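Local structure of capsid Protein (Unidentified, 4DMI) at residues 56-61 and 171-176; 75-80 and 145-150; 89-94 and 157-162; 99-104 and 151-156. The protein assembles into a pentamer and, as a phage capsid protein, probably serves as a building block of the viral shell. All coordinates share one frame; numbering follows the deposited sequence.

Contacts 2, 3 and 4 are antiparallel pairings in one curled beta sheet, whereas contact 1 lies outside it, where the C-terminal tail meets a short helix. Strand 147-152 pairs with 74-77 in contact 2 and 102-107 in contact 4, which touch through Ile104. Contact 3, the most buried, joins the next strand to 83-95. Apolar groups line the inner face in contacts 2 and 3, meeting at Ala150 and Val159, while water bridges span the outer face of contact 2. Contact 4 runs into a sodium-binding loop held by asparagine amides. In contact 1 a glutamine amide bonds the tail while a proline packs against helix-end carbonyls. Contacts 1, 3 and 4 reach a second subunit.

Contact 1. Residues 56-61 and 171-176; sequences DLQKAF and GNLINP
The end of helix 55-58, from Leu57 to Ala60, receives the C-terminal tail of the chain, which finishes at Pro176. A single hydrogen bond ties the two: Gln58 NE2 donates to Ile174 O over 2.8 Å, with 155° at the hydrogen. The acceptor sits close to the plane of the glutamine amide, while the donor stands above the plane of the Ile174 carbonyl. Gln58 reaches this far because CG is anti to its backbone N (chi1 -177°), after which a bend at chi2 (-93°) carries CD off to one side. Leu173 crosses the glutamine at about a right angle, its CB 3.8 Å from Gln58 NE2. NE2 also donates to Ile166 O of strand 158-167, so two acceptors hold the amide nitrogen, while OE1 accepts from Arg54 of a third subunit.

Lys59 is the first residue to leave helical geometry, and the last turn closes with Ala60 N bonded to Leu57 O at 3.1 Å. Against these final carbonyl oxygens lies the proline: Pro176 CG comes within 3.4 Å of Leu57 O, and Pro176 CD within 3.5 Å of Gln58 O. Proline suits this place because its ring offers compact hydrocarbon, also touching Ala60, where CB to Pro176 CB measures 4.2 Å. Arg164 of strand 158-167 binds Gln58 O, Ala60 O and Ile174 O, and thus reaches both sides of the contact. Pro176 O accepts from Lys141 of a second subunit and its ring packs on Phe84 of that subunit.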
loop_
_atom_site.group_PDB
_atom_site.type_symbol
_atom_site.label_atom_id
_atom_site.label_comp_id
_atom_site.label_asym_id
_atom_site.label_seq_id
_atom_site.Cartn_x
_atom_site.Cartn_y
_atom_site.Cartn_z
ATOM N N ASP B 56 3.819 11.270 1.604
ATOM C CA ASP B 56 3.976 10.858 2.984
ATOM C C ASP B 56 4.350 12.031 3.900
ATOM O O ASP B 56 3.827 12.145 5.004
ATOM C CB ASP B 56 4.973 9.703 3.115
ATOM C CG ASP B 56 6.376 10.080 2.683
ATOM O OD1 ASP B 56 6.546 10.913 1.764
ATOM O OD2 ASP B 56 7.331 9.530 3.265
ATOM N N LEU B 57 5.227 12.910 3.421
ATOM C CA LEU B 57 5.603 14.097 4.179
ATOM C C LEU B 57 4.453 15.088 4.240
ATOM O O LEU B 57 4.160 15.649 5.300
ATOM C CB LEU B 57 6.831 14.776 3.560
ATOM C CG LEU B 57 8.078 13.915 3.355
ATOM C CD1 LEU B 57 9.192 14.738 2.720
ATOM C CD2 LEU B 57 8.532 13.306 4.671
ATOM N N GLN B 58 3.783 15.302 3.108
ATOM C CA GLN B 58 2.723 16.303 3.063
ATOM C C GLN B 58 1.588 15.962 4.028
ATOM O O GLN B 58 0.942 16.867 4.571
ATOM C CB GLN B 58 2.173 16.468 1.637
ATOM C CG GLN B 58 1.110 17.555 1.504
ATOM C CD GLN B 58 -0.312 17.028 1.651
ATOM O OE1 GLN B 58 -0.613 15.904 1.232
ATOM N NE2 GLN B 58 -1.193 17.836 2.241
ATOM N N LYS B 59 1.352 14.668 4.234
ATOM C CA LYS B 59 0.252 14.204 5.081
ATOM C C LYS B 59 0.616 14.046 6.559
ATOM O O LYS B 59 -0.191 13.543 7.348
ATOM C CB LYS B 59 -0.311 12.885 4.535
ATOM C CG LYS B 59 -0.941 13.062 3.159
ATOM C CD LYS B 59 -1.386 11.741 2.551
ATOM C CE LYS B 59 -2.601 11.180 3.245
ATOM N NZ LYS B 59 -3.146 10.031 2.429
ATOM N N ALA B 60 1.818 14.479 6.936
ATOM C CA ALA B 60 2.318 14.281 8.300
ATOM C C ALA B 60 1.464 14.946 9.364
ATOM O O ALA B 60 0.932 16.034 9.148
ATOM C CB ALA B 60 3.768 14.760 8.430
ATOM N N PHE B 61 1.362 14.300 10.514
ATOM C CA PHE B 61 0.710 14.884 11.682
ATOM C C PHE B 61 1.668 15.776 12.460
ATOM O O PHE B 61 2.853 15.469 12.598
ATOM C CB PHE B 61 0.195 13.778 12.610
ATOM C CG PHE B 61 -0.982 13.028 12.062
ATOM C CD1 PHE B 61 -2.265 13.551 12.157
ATOM C CD2 PHE B 61 -0.807 11.798 11.446
ATOM C CE1 PHE B 61 -3.360 12.857 11.643
ATOM C CE2 PHE B 61 -1.896 11.106 10.920
ATOM C CZ PHE B 61 -3.173 11.636 11.029
ATOM N N GLY B 171 -9.172 20.545 -3.611
ATOM C CA GLY B 171 -8.055 19.634 -3.765
ATOM C C GLY B 171 -6.681 20.254 -3.576
ATOM O O GLY B 171 -5.669 19.581 -3.773
ATOM N N ASN B 172 -6.636 21.531 -3.205
ATOM C CA ASN B 172 -5.361 22.180 -2.912
ATOM C C ASN B 172 -4.772 21.625 -1.627
ATOM O O ASN B 172 -5.428 21.627 -0.581
ATOM C CB ASN B 172 -5.541 23.692 -2.795
ATOM C CG ASN B 172 -6.052 24.314 -4.079
ATOM O OD1 ASN B 172 -5.512 24.060 -5.153
ATOM N ND2 ASN B 172 -7.104 25.116 -3.977
ATOM N N LEU B 173 -3.532 21.153 -1.696
ATOM C CA LEU B 173 -2.907 20.506 -0.550
ATOM C C LEU B 173 -2.552 21.480 0.563
ATOM O O LEU B 173 -2.110 22.608 0.314
ATOM C CB LEU B 173 -1.662 19.730 -0.985
ATOM C CG LEU B 173 -1.914 18.622 -2.014
ATOM C CD1 LEU B 173 -0.589 18.061 -2.494
ATOM C CD2 LEU B 173 -2.778 17.507 -1.434
ATOM N N ILE B 174 -2.757 21.034 1.796
ATOM C CA ILE B 174 -2.379 21.802 2.981
ATOM C C ILE B 174 -1.030 21.359 3.546
ATOM O O ILE B 174 -0.823 20.171 3.797
ATOM C CB ILE B 174 -3.460 21.652 4.056
ATOM C CG1 ILE B 174 -4.768 22.265 3.542
ATOM C CG2 ILE B 174 -3.016 22.303 5.375
ATOM C CD1 ILE B 174 -5.978 21.904 4.348
ATOM N N ASN B 175 -0.120 22.312 3.745
ATOM C CA ASN B 175 1.209 22.019 4.286
ATOM C C ASN B 175 1.110 21.482 5.711
ATOM O O ASN B 175 0.262 21.930 6.486
ATOM C CB ASN B 175 2.076 23.279 4.307
ATOM C CG ASN B 175 2.482 23.748 2.922
ATOM O OD1 ASN B 175 2.489 22.978 1.965
ATOM N ND2 ASN B 175 2.837 25.027 2.814
ATOM N N PRO B 176 1.977 20.522 6.066
ATOM C CA PRO B 176 1.986 19.921 7.408
ATOM C C PRO B 176 2.603 20.834 8.467
ATOM O O PRO B 176 3.421 21.693 8.129
ATOM C CB PRO B 176 2.848 18.666 7.227
ATOM C CG PRO B 176 3.713 18.948 6.027
ATOM C CD PRO B 176 2.856 19.804 5.125
#

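Contact 2. Residues 75-80 and 145-150; sequences TTTIAN and GDTLQA
With CG1 of Ile78 anti to its carbonyl carbon (chi1 -62°) and CG of Leu148 anti to its backbone N (chi1 172°), the two branched side chains cross obliquely, and Ile78 CG2 rests 4.0 Å from Leu148 CD2. The CD1 end of Ile78 reaches further along the opposite strand, to 4.1 Å from Ala150 CB, where the small alanine methyl lets the isoleucine end pack close to the strand.

Ile78 is the extra residue of a classic beta bulge: Ile78 and Ala79 both face Leu148 and donate to its carbonyl oxygen, at 2.8 Å from Ile78 N and 3.2 Å from Ala79 N to Leu148 O, so two bonds grip one acceptor. Leu148 N returns a bond to Ala79 O. Ahead of the bulge, Thr76 and Ala150 form a regular hydrogen-bonded pair.

The other face is polar. The chain of Gln149, extended beyond CG, brings OE1 to 3.6 Å from Thr75 CG2. A water donates to Gln149 OE1 and also bonds Thr77 OG1, while Gln149 NE2 is held by Glu105. A second water links Thr147 OG1 to Asn80 ND2. Threonines suit such a face, their methyls packing while their hydroxyls meet solvent.

Strand 147-152 lies between 74-77 and 102-107 in the curled sheet, and Ile78, at the corner of the chain, packs on Ile67 and Phe69 of strand 67-72, Ile104 of 102-107 and Ala163 of 158-167.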
loop_
_atom_site.group_PDB
_atom_site.type_symbol
_atom_site.label_atom_id
_atom_site.label_comp_id
_atom_site.label_asym_id
_atom_site.label_seq_id
_atom_site.Cartn_x
_atom_site.Cartn_y
_atom_site.Cartn_z
ATOM N N THR B 75 -21.182 12.468 21.627
ATOM C CA THR B 75 -20.911 12.627 20.210
ATOM C C THR B 75 -19.984 13.813 20.038
ATOM O O THR B 75 -20.295 14.916 20.498
ATOM C CB THR B 75 -22.198 12.880 19.413
ATOM O OG1 THR B 75 -23.112 11.795 19.627
ATOM C CG2 THR B 75 -21.880 13.002 17.929
ATOM N N THR B 76 -18.858 13.589 19.369
ATOM C CA THR B 76 -17.820 14.600 19.247
ATOM C C THR B 76 -17.482 14.886 17.792
ATOM O O THR B 76 -17.138 13.991 17.037
ATOM C CB THR B 76 -16.564 14.180 20.018
ATOM O OG1 THR B 76 -16.873 14.155 21.417
ATOM C CG2 THR B 76 -15.415 15.157 19.773
ATOM N N THR B 77 -17.594 16.148 17.396
ATOM C CA THR B 77 -17.213 16.540 16.045
ATOM C C THR B 77 -15.716 16.464 15.789
ATOM O O THR B 77 -14.907 16.956 16.578
ATOM C CB THR B 77 -17.733 17.944 15.733
ATOM O OG1 THR B 77 -19.162 17.909 15.757
ATOM C CG2 THR B 77 -17.268 18.402 14.359
ATOM N N ILE B 78 -15.350 15.831 14.679
ATOM C CA ILE B 78 -13.970 15.811 14.225
ATOM C C ILE B 78 -13.730 16.950 13.243
ATOM O O ILE B 78 -12.747 17.690 13.361
ATOM C CB ILE B 78 -13.631 14.448 13.594
ATOM C CG1 ILE B 78 -13.791 13.360 14.653
ATOM C CG2 ILE B 78 -12.226 14.475 12.972
ATOM C CD1 ILE B 78 -13.726 11.942 14.101
ATOM N N ALA B 79 -14.633 17.111 12.282
ATOM C CA ALA B 79 -14.578 18.268 11.401
ATOM C C ALA B 79 -15.969 18.550 10.898
ATOM O O ALA B 79 -16.777 17.628 10.769
ATOM C CB ALA B 79 -13.640 18.025 10.244
ATOM N N ASN B 80 -16.263 19.816 10.613
ATOM C CA ASN B 80 -17.564 20.192 10.071
ATOM C C ASN B 80 -17.491 21.332 9.065
ATOM O O ASN B 80 -18.460 22.075 8.881
ATOM C CB ASN B 80 -18.565 20.514 11.191
ATOM C CG ASN B 80 -18.122 21.670 12.072
ATOM O OD1 ASN B 80 -17.140 22.359 11.784
ATOM N ND2 ASN B 80 -18.862 21.895 13.153
ATOM N N GLY B 145 -22.138 21.683 4.876
ATOM C CA GLY B 145 -23.232 21.098 5.624
ATOM C C GLY B 145 -22.968 19.707 6.162
ATOM O O GLY B 145 -23.798 19.173 6.904
ATOM N N ASP B 146 -21.822 19.128 5.803
ATOM C CA ASP B 146 -21.448 17.792 6.286
ATOM C C ASP B 146 -20.641 17.855 7.585
ATOM O O ASP B 146 -19.840 18.767 7.789
ATOM C CB ASP B 146 -20.565 17.065 5.272
ATOM C CG ASP B 146 -21.281 16.685 4.007
ATOM O OD1 ASP B 146 -22.537 16.764 3.933
ATOM O OD2 ASP B 146 -20.559 16.288 3.065
ATOM N N THR B 147 -20.829 16.856 8.443
ATOM C CA THR B 147 -20.055 16.735 9.682
ATOM C C THR B 147 -19.465 15.336 9.771
ATOM O O THR B 147 -20.160 14.358 9.519
ATOM C CB THR B 147 -20.944 16.985 10.912
ATOM O OG1 THR B 147 -21.502 18.309 10.848
ATOM C CG2 THR B 147 -20.161 16.817 12.213
ATOM N N LEU B 148 -18.182 15.246 10.113
ATOM C CA LEU B 148 -17.519 13.981 10.411
ATOM C C LEU B 148 -17.414 13.914 11.925
ATOM O O LEU B 148 -16.931 14.863 12.558
ATOM C CB LEU B 148 -16.127 13.953 9.786
ATOM C CG LEU B 148 -15.202 12.789 10.140
ATOM C CD1 LEU B 148 -15.738 11.472 9.590
ATOM C CD2 LEU B 148 -13.812 13.093 9.613
ATOM N N GLN B 149 -17.871 12.813 12.516
ATOM C CA GLN B 149 -17.932 12.720 13.977
ATOM C C GLN B 149 -17.606 11.336 14.530
ATOM O O GLN B 149 -17.682 10.325 13.831
ATOM C CB GLN B 149 -19.315 13.186 14.473
ATOM C CG GLN B 149 -20.451 12.257 14.046
ATOM C CD GLN B 149 -21.843 12.830 14.301
ATOM O OE1 GLN B 149 -22.020 14.040 14.456
ATOM N NE2 GLN B 149 -22.837 11.950 14.358
ATOM N N ALA B 150 -17.210 11.316 15.796
ATOM C CA ALA B 150 -17.008 10.081 16.545
ATOM C C ALA B 150 -18.135 10.022 17.559
ATOM O O ALA B 150 -18.442 11.019 18.219
ATOM C CB ALA B 150 -15.679 10.121 17.246
HETATM O O HOH W 1 -21.016 15.902 16.331
HETATM O O HOH W 2 -20.113 22.898 6.341
HETATM O O HOH W 3 -21.510 20.044 12.921
#

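Contact 3. Residues 89-94 and 157-162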
loop_
_atom_site.group_PDB
_atom_site.type_symbol
_atom_site.label_atom_id
_atom_site.label_comp_id
_atom_site.label_asym_id
_atom_site.label_seq_id
_atom_site.Cartn_x
_atom_site.Cartn_y
_atom_site.Cartn_z
ATOM N N GLY B 89 -7.586 5.542 13.600
ATOM C CA GLY B 89 -7.801 5.227 14.998
ATOM C C GLY B 89 -8.423 3.877 15.230
ATOM O O GLY B 89 -8.290 2.987 14.390
ATOM N N ASN B 90 -9.078 3.728 16.380
ATOM C CA ASN B 90 -9.660 2.445 16.792
ATOM C C ASN B 90 -10.990 2.613 17.495
ATOM O O ASN B 90 -11.274 3.659 18.101
ATOM C CB ASN B 90 -8.717 1.668 17.727
ATOM C CG ASN B 90 -7.468 1.168 17.030
ATOM O OD1 ASN B 90 -7.510 0.213 16.255
ATOM N ND2 ASN B 90 -6.336 1.819 17.307
ATOM N N LEU B 91 -11.800 1.563 17.418
ATOM C CA LEU B 91 -13.045 1.470 18.169
ATOM C C LEU B 91 -12.949 0.309 19.137
ATOM O O LEU B 91 -12.274 -0.692 18.866
ATOM C CB LEU B 91 -14.200 1.152 17.216
ATOM C CG LEU B 91 -14.288 1.923 15.899
ATOM C CD1 LEU B 91 -15.341 1.281 14.995
ATOM C CD2 LEU B 91 -14.635 3.383 16.182
ATOM N N SER B 92 -13.677 0.382 20.242
ATOM C CA SER B 92 -13.824 -0.767 21.133
ATOM C C SER B 92 -14.737 -1.826 20.532
ATOM O O SER B 92 -15.936 -1.590 20.412
ATOM C CB SER B 92 -14.489 -0.324 22.441
ATOM O OG SER B 92 -13.761 0.698 23.110
ATOM N N SER B 93 -14.217 -3.008 20.205
ATOM C CA SER B 93 -15.121 -4.029 19.672
ATOM C C SER B 93 -16.148 -4.475 20.690
ATOM O O SER B 93 -15.893 -4.523 21.898
ATOM C CB SER B 93 -14.376 -5.257 19.124
ATOM O OG SER B 93 -13.975 -6.137 20.172
ATOM N N ARG B 94 -17.348 -4.798 20.186
ATOM C CA ARG B 94 -18.375 -5.432 20.997
ATOM C C ARG B 94 -19.048 -6.524 20.174
ATOM O O ARG B 94 -18.893 -6.580 18.945
ATOM C CB ARG B 94 -19.422 -4.417 21.479
ATOM C CG ARG B 94 -18.888 -3.318 22.395
ATOM C CD ARG B 94 -18.471 -3.858 23.766
ATOM N NE ARG B 94 -19.615 -4.390 24.503
ATOM C CZ ARG B 94 -19.941 -4.039 25.740
ATOM N NH1 ARG B 94 -19.210 -3.149 26.397
ATOM N NH2 ARG B 94 -21.003 -4.576 26.320
ATOM N N VAL B 157 -17.590 1.972 26.002
ATOM C CA VAL B 157 -16.922 1.880 24.705
ATOM C C VAL B 157 -16.365 3.222 24.252
ATOM O O VAL B 157 -16.931 4.270 24.563
ATOM C CB VAL B 157 -17.850 1.304 23.607
ATOM C CG1 VAL B 157 -18.164 -0.143 23.892
ATOM C CG2 VAL B 157 -19.143 2.123 23.462
ATOM N N ARG B 158 -15.256 3.189 23.515
ATOM C CA ARG B 158 -14.603 4.420 23.083
ATOM C C ARG B 158 -14.292 4.475 21.590
ATOM O O ARG B 158 -14.196 3.441 20.909
ATOM C CB ARG B 158 -13.313 4.670 23.891
ATOM C CG ARG B 158 -13.569 4.971 25.356
ATOM C CD ARG B 158 -12.327 5.466 26.070
ATOM N NE ARG B 158 -12.640 5.752 27.471
ATOM C CZ ARG B 158 -12.461 6.928 28.065
ATOM N NH1 ARG B 158 -11.926 7.945 27.402
ATOM N NH2 ARG B 158 -12.793 7.077 29.337
ATOM N N VAL B 159 -14.154 5.693 21.085
ATOM C CA VAL B 159 -13.640 5.940 19.745
ATOM C C VAL B 159 -12.409 6.803 19.932
ATOM O O VAL B 159 -12.509 7.918 20.460
ATOM C CB VAL B 159 -14.661 6.686 18.859
ATOM C CG1 VAL B 159 -14.076 6.938 17.462
ATOM C CG2 VAL B 159 -15.968 5.902 18.765
ATOM N N GLN B 160 -11.248 6.298 19.531
ATOM C CA GLN B 160 -9.976 6.999 19.750
ATOM C C GLN B 160 -9.214 7.151 18.453
ATOM O O GLN B 160 -9.207 6.253 17.619
ATOM C CB GLN B 160 -9.114 6.246 20.770
ATOM C CG GLN B 160 -9.764 6.148 22.136
ATOM C CD GLN B 160 -8.952 5.347 23.129
ATOM O OE1 GLN B 160 -8.186 4.456 22.753
ATOM N NE2 GLN B 160 -9.120 5.655 24.405
ATOM N N GLY B 161 -8.556 8.285 18.268
ATOM C CA GLY B 161 -7.748 8.435 17.081
ATOM C C GLY B 161 -7.290 9.843 16.820
ATOM O O GLY B 161 -7.342 10.703 17.709
ATOM N N ILE B 162 -6.823 10.064 15.594
ATOM C CA ILE B 162 -6.360 11.372 15.164
ATOM C C ILE B 162 -6.868 11.648 13.762
ATOM O O ILE B 162 -7.132 10.726 12.983
ATOM C CB ILE B 162 -4.813 11.472 15.207
ATOM C CG1 ILE B 162 -4.164 10.347 14.399
ATOM C CG2 ILE B 162 -4.303 11.401 16.639
ATOM C CD1 ILE B 162 -2.636 10.394 14.391
HETATM O O HOH W 4 -6.545 4.575 18.465
#
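Asn90 and Gln160 exchange two backbone hydrogen bonds, 2.8 Å from Asn90 N to Gln160 O and 3.0 Å from Gln160 N to Asn90 O. Two residues on along 83-95, Ser92 N donates to Arg158 O. A side chain replaces the main-chain carbonyl in the return bond: Arg158 N donates to Ser92 OG at 2.9 Å and 165°. OG stands anti to the carbonyl carbon of Ser92 (chi1 -58°) and also bonds Ile120 O of a second subunit, a double role suited to a hydroxyl.

These pairs belong to an antiparallel ladder between strands 83-95 and 158-167; the segments 89-92 and 158-162 run 175° apart. Its closest point is the non-hydrogen-bonded pair of Gly89 and Gly161, with CA to CA only 3.8 Å. Glycine is needed on both sides: a CB would clash with the other strand, and the backbone angles would press it against the preceding carbonyl O.

On the glycine face, Leu91 and Val159 lie side by side and point the same way, Leu91 CD2 3.8 Å from Val159 CG1. Beyond the paired strands, Arg94, bent at chi2 and chi3, crosses Val157 with its methylenes, Arg94 CG lying 3.6 Å from Val157 CG1, while its NH1 bonds Glu156 and Ser122 of the second subunit.

Arg158 and Gln160 find polar partners outside the ladder: both bind Asp70, and Arg158 NE bonds Glu96 of the second subunit.

Contact 4. Residues 99-104 and 151-156; sequences GAIAVI and RSNNAE. With NA (sodium ion), chain H.
Asn153 and Ile101 meet where the antiparallel pairing of strands 102-107 and 147-152 gives way to loops. Both ends of the asparagine amide bind the opposite backbone: Asn153 ND2 donates to Gly99 O at 2.9 Å, in the amide plane, and Asn153 OD1 accepts from Ile101 N at 2.7 Å, with that donor standing above the carbonyl plane. With its N-H donor and C=O acceptor both engaged, the side chain in effect acts as one more peptide group, a task for which asparagine's short amide is well suited. Its CG sits between the backbone N and the carbonyl carbon (chi1 76°), directed at the facing segment.

Behind this lies the strand pairing itself. Asn153 N bonds Ile101 O, and Val103 and Arg151 exchange two backbone bonds. Their side chains lie side by side, Arg151 NH2 passing 4.1 Å from Val103 CG2, while Arg151 NE forms a salt bridge with Glu105.

Further out, Asn154 OD1 accepts from Glu156 N at 2.8 Å, an Asx turn that bends the loop around Ala155. Glu72 and, from a second subunit, Glu96 join this loop at the metal, so the site bridges the subunits. Ala155 O itself binds the sodium ion at 2.3 Å, beside two waters.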
loop_
_atom_site.group_PDB
_atom_site.type_symbol
_atom_site.label_atom_id
_atom_site.label_comp_id
_atom_site.label_asym_id
_atom_site.label_seq_id
_atom_site.Cartn_x
_atom_site.Cartn_y
_atom_site.Cartn_z
ATOM N N GLY B 99 -25.617 -3.456 22.785
ATOM C CA GLY B 99 -26.202 -2.132 22.687
ATOM C C GLY B 99 -25.171 -1.016 22.777
ATOM O O GLY B 99 -25.528 0.159 22.697
ATOM N N ALA B 100 -23.899 -1.378 22.933
ATOM C CA ALA B 100 -22.826 -0.398 23.126
ATOM C C ALA B 100 -22.176 -0.034 21.796
ATOM O O ALA B 100 -21.470 -0.844 21.193
ATOM C CB ALA B 100 -21.782 -0.920 24.126
ATOM N N ILE B 101 -22.436 1.190 21.344
ATOM C CA ILE B 101 -22.054 1.649 20.012
ATOM C C ILE B 101 -20.870 2.599 20.073
ATOM O O ILE B 101 -20.883 3.553 20.847
ATOM C CB ILE B 101 -23.231 2.391 19.363
ATOM C CG1 ILE B 101 -24.425 1.445 19.225
ATOM C CG2 ILE B 101 -22.824 3.001 18.020
ATOM C CD1 ILE B 101 -25.700 2.123 18.721
ATOM N N ALA B 102 -19.852 2.333 19.257
ATOM C CA ALA B 102 -18.701 3.216 19.089
ATOM C C ALA B 102 -18.386 3.278 17.606
ATOM O O ALA B 102 -17.966 2.277 17.010
ATOM C CB ALA B 102 -17.513 2.688 19.858
ATOM N N VAL B 103 -18.624 4.433 16.995
ATOM C CA VAL B 103 -18.538 4.544 15.543
ATOM C C VAL B 103 -17.878 5.824 15.075
ATOM O O VAL B 103 -17.809 6.821 15.812
ATOM C CB VAL B 103 -19.936 4.466 14.868
ATOM C CG1 VAL B 103 -20.589 3.101 15.097
ATOM C CG2 VAL B 103 -20.847 5.592 15.353
ATOM N N ILE B 104 -17.381 5.785 13.844
ATOM C CA ILE B 104 -17.089 6.995 13.087
ATOM C C ILE B 104 -18.216 7.121 12.088
ATOM O O ILE B 104 -18.573 6.159 11.411
ATOM C CB ILE B 104 -15.762 6.874 12.312
ATOM C CG1 ILE B 104 -14.583 6.784 13.292
ATOM C CG2 ILE B 104 -15.579 8.058 11.359
ATOM C CD1 ILE B 104 -14.211 8.126 13.973
ATOM N N ARG B 151 -18.753 8.863 17.701
ATOM C CA ARG B 151 -19.856 8.731 18.638
ATOM C C ARG B 151 -19.762 7.438 19.437
ATOM O O ARG B 151 -19.607 6.351 18.869
ATOM C CB ARG B 151 -21.193 8.793 17.892
ATOM C CG ARG B 151 -22.407 8.652 18.796
ATOM C CD ARG B 151 -23.692 8.949 18.039
ATOM N NE ARG B 151 -23.934 7.995 16.958
ATOM C CZ ARG B 151 -24.638 6.876 17.092
ATOM N NH1 ARG B 151 -25.173 6.556 18.265
ATOM N NH2 ARG B 151 -24.813 6.079 16.052
ATOM N N SER B 152 -19.835 7.571 20.758
ATOM C CA SER B 152 -19.983 6.450 21.677
ATOM C C SER B 152 -21.249 6.673 22.485
ATOM O O SER B 152 -21.455 7.769 23.024
ATOM C CB SER B 152 -18.797 6.378 22.634
ATOM O OG SER B 152 -19.165 5.679 23.818
ATOM N N ASN B 153 -22.109 5.663 22.574
ATOM C CA ASN B 153 -23.390 5.843 23.268
ATOM C C ASN B 153 -23.384 5.312 24.692
ATOM O O ASN B 153 -24.432 5.239 25.336
ATOM C CB ASN B 153 -24.533 5.184 22.487
ATOM C CG ASN B 153 -24.536 3.668 22.623
ATOM O OD1 ASN B 153 -23.539 3.062 23.018
ATOM N ND2 ASN B 153 -25.667 3.051 22.303
ATOM N N ASN B 154 -22.204 4.949 25.180
ATOM C CA ASN B 154 -22.079 4.190 26.425
ATOM C C ASN B 154 -20.707 4.394 27.054
ATOM O O ASN B 154 -19.696 4.436 26.345
ATOM C CB ASN B 154 -22.290 2.700 26.119
ATOM C CG ASN B 154 -22.446 1.852 27.370
ATOM O OD1 ASN B 154 -21.484 1.614 28.101
ATOM N ND2 ASN B 154 -23.659 1.370 27.607
ATOM N N ALA B 155 -20.659 4.497 28.382
ATOM C CA ALA B 155 -19.395 4.716 29.082
ATOM C C ALA B 155 -18.394 3.577 28.900
ATOM O O ALA B 155 -17.204 3.752 29.157
ATOM C CB ALA B 155 -19.647 4.958 30.566
ATOM N N GLU B 156 -18.868 2.418 28.452
ATOM C CA GLU B 156 -18.004 1.245 28.305
ATOM C C GLU B 156 -17.241 1.153 26.991
ATOM O O GLU B 156 -16.353 0.323 26.867
ATOM C CB GLU B 156 -18.799 -0.051 28.506
ATOM C CG GLU B 156 -19.360 -0.233 29.920
ATOM C CD GLU B 156 -20.059 -1.566 30.100
ATOM O OE1 GLU B 156 -20.177 -2.313 29.106
ATOM O OE2 GLU B 156 -20.492 -1.864 31.232
HETATM NA NA NA H . -15.508 4.081 30.667
HETATM O O HOH W 5 -16.448 2.514 31.958
HETATM O O HOH W 6 -16.678 5.309 32.268
#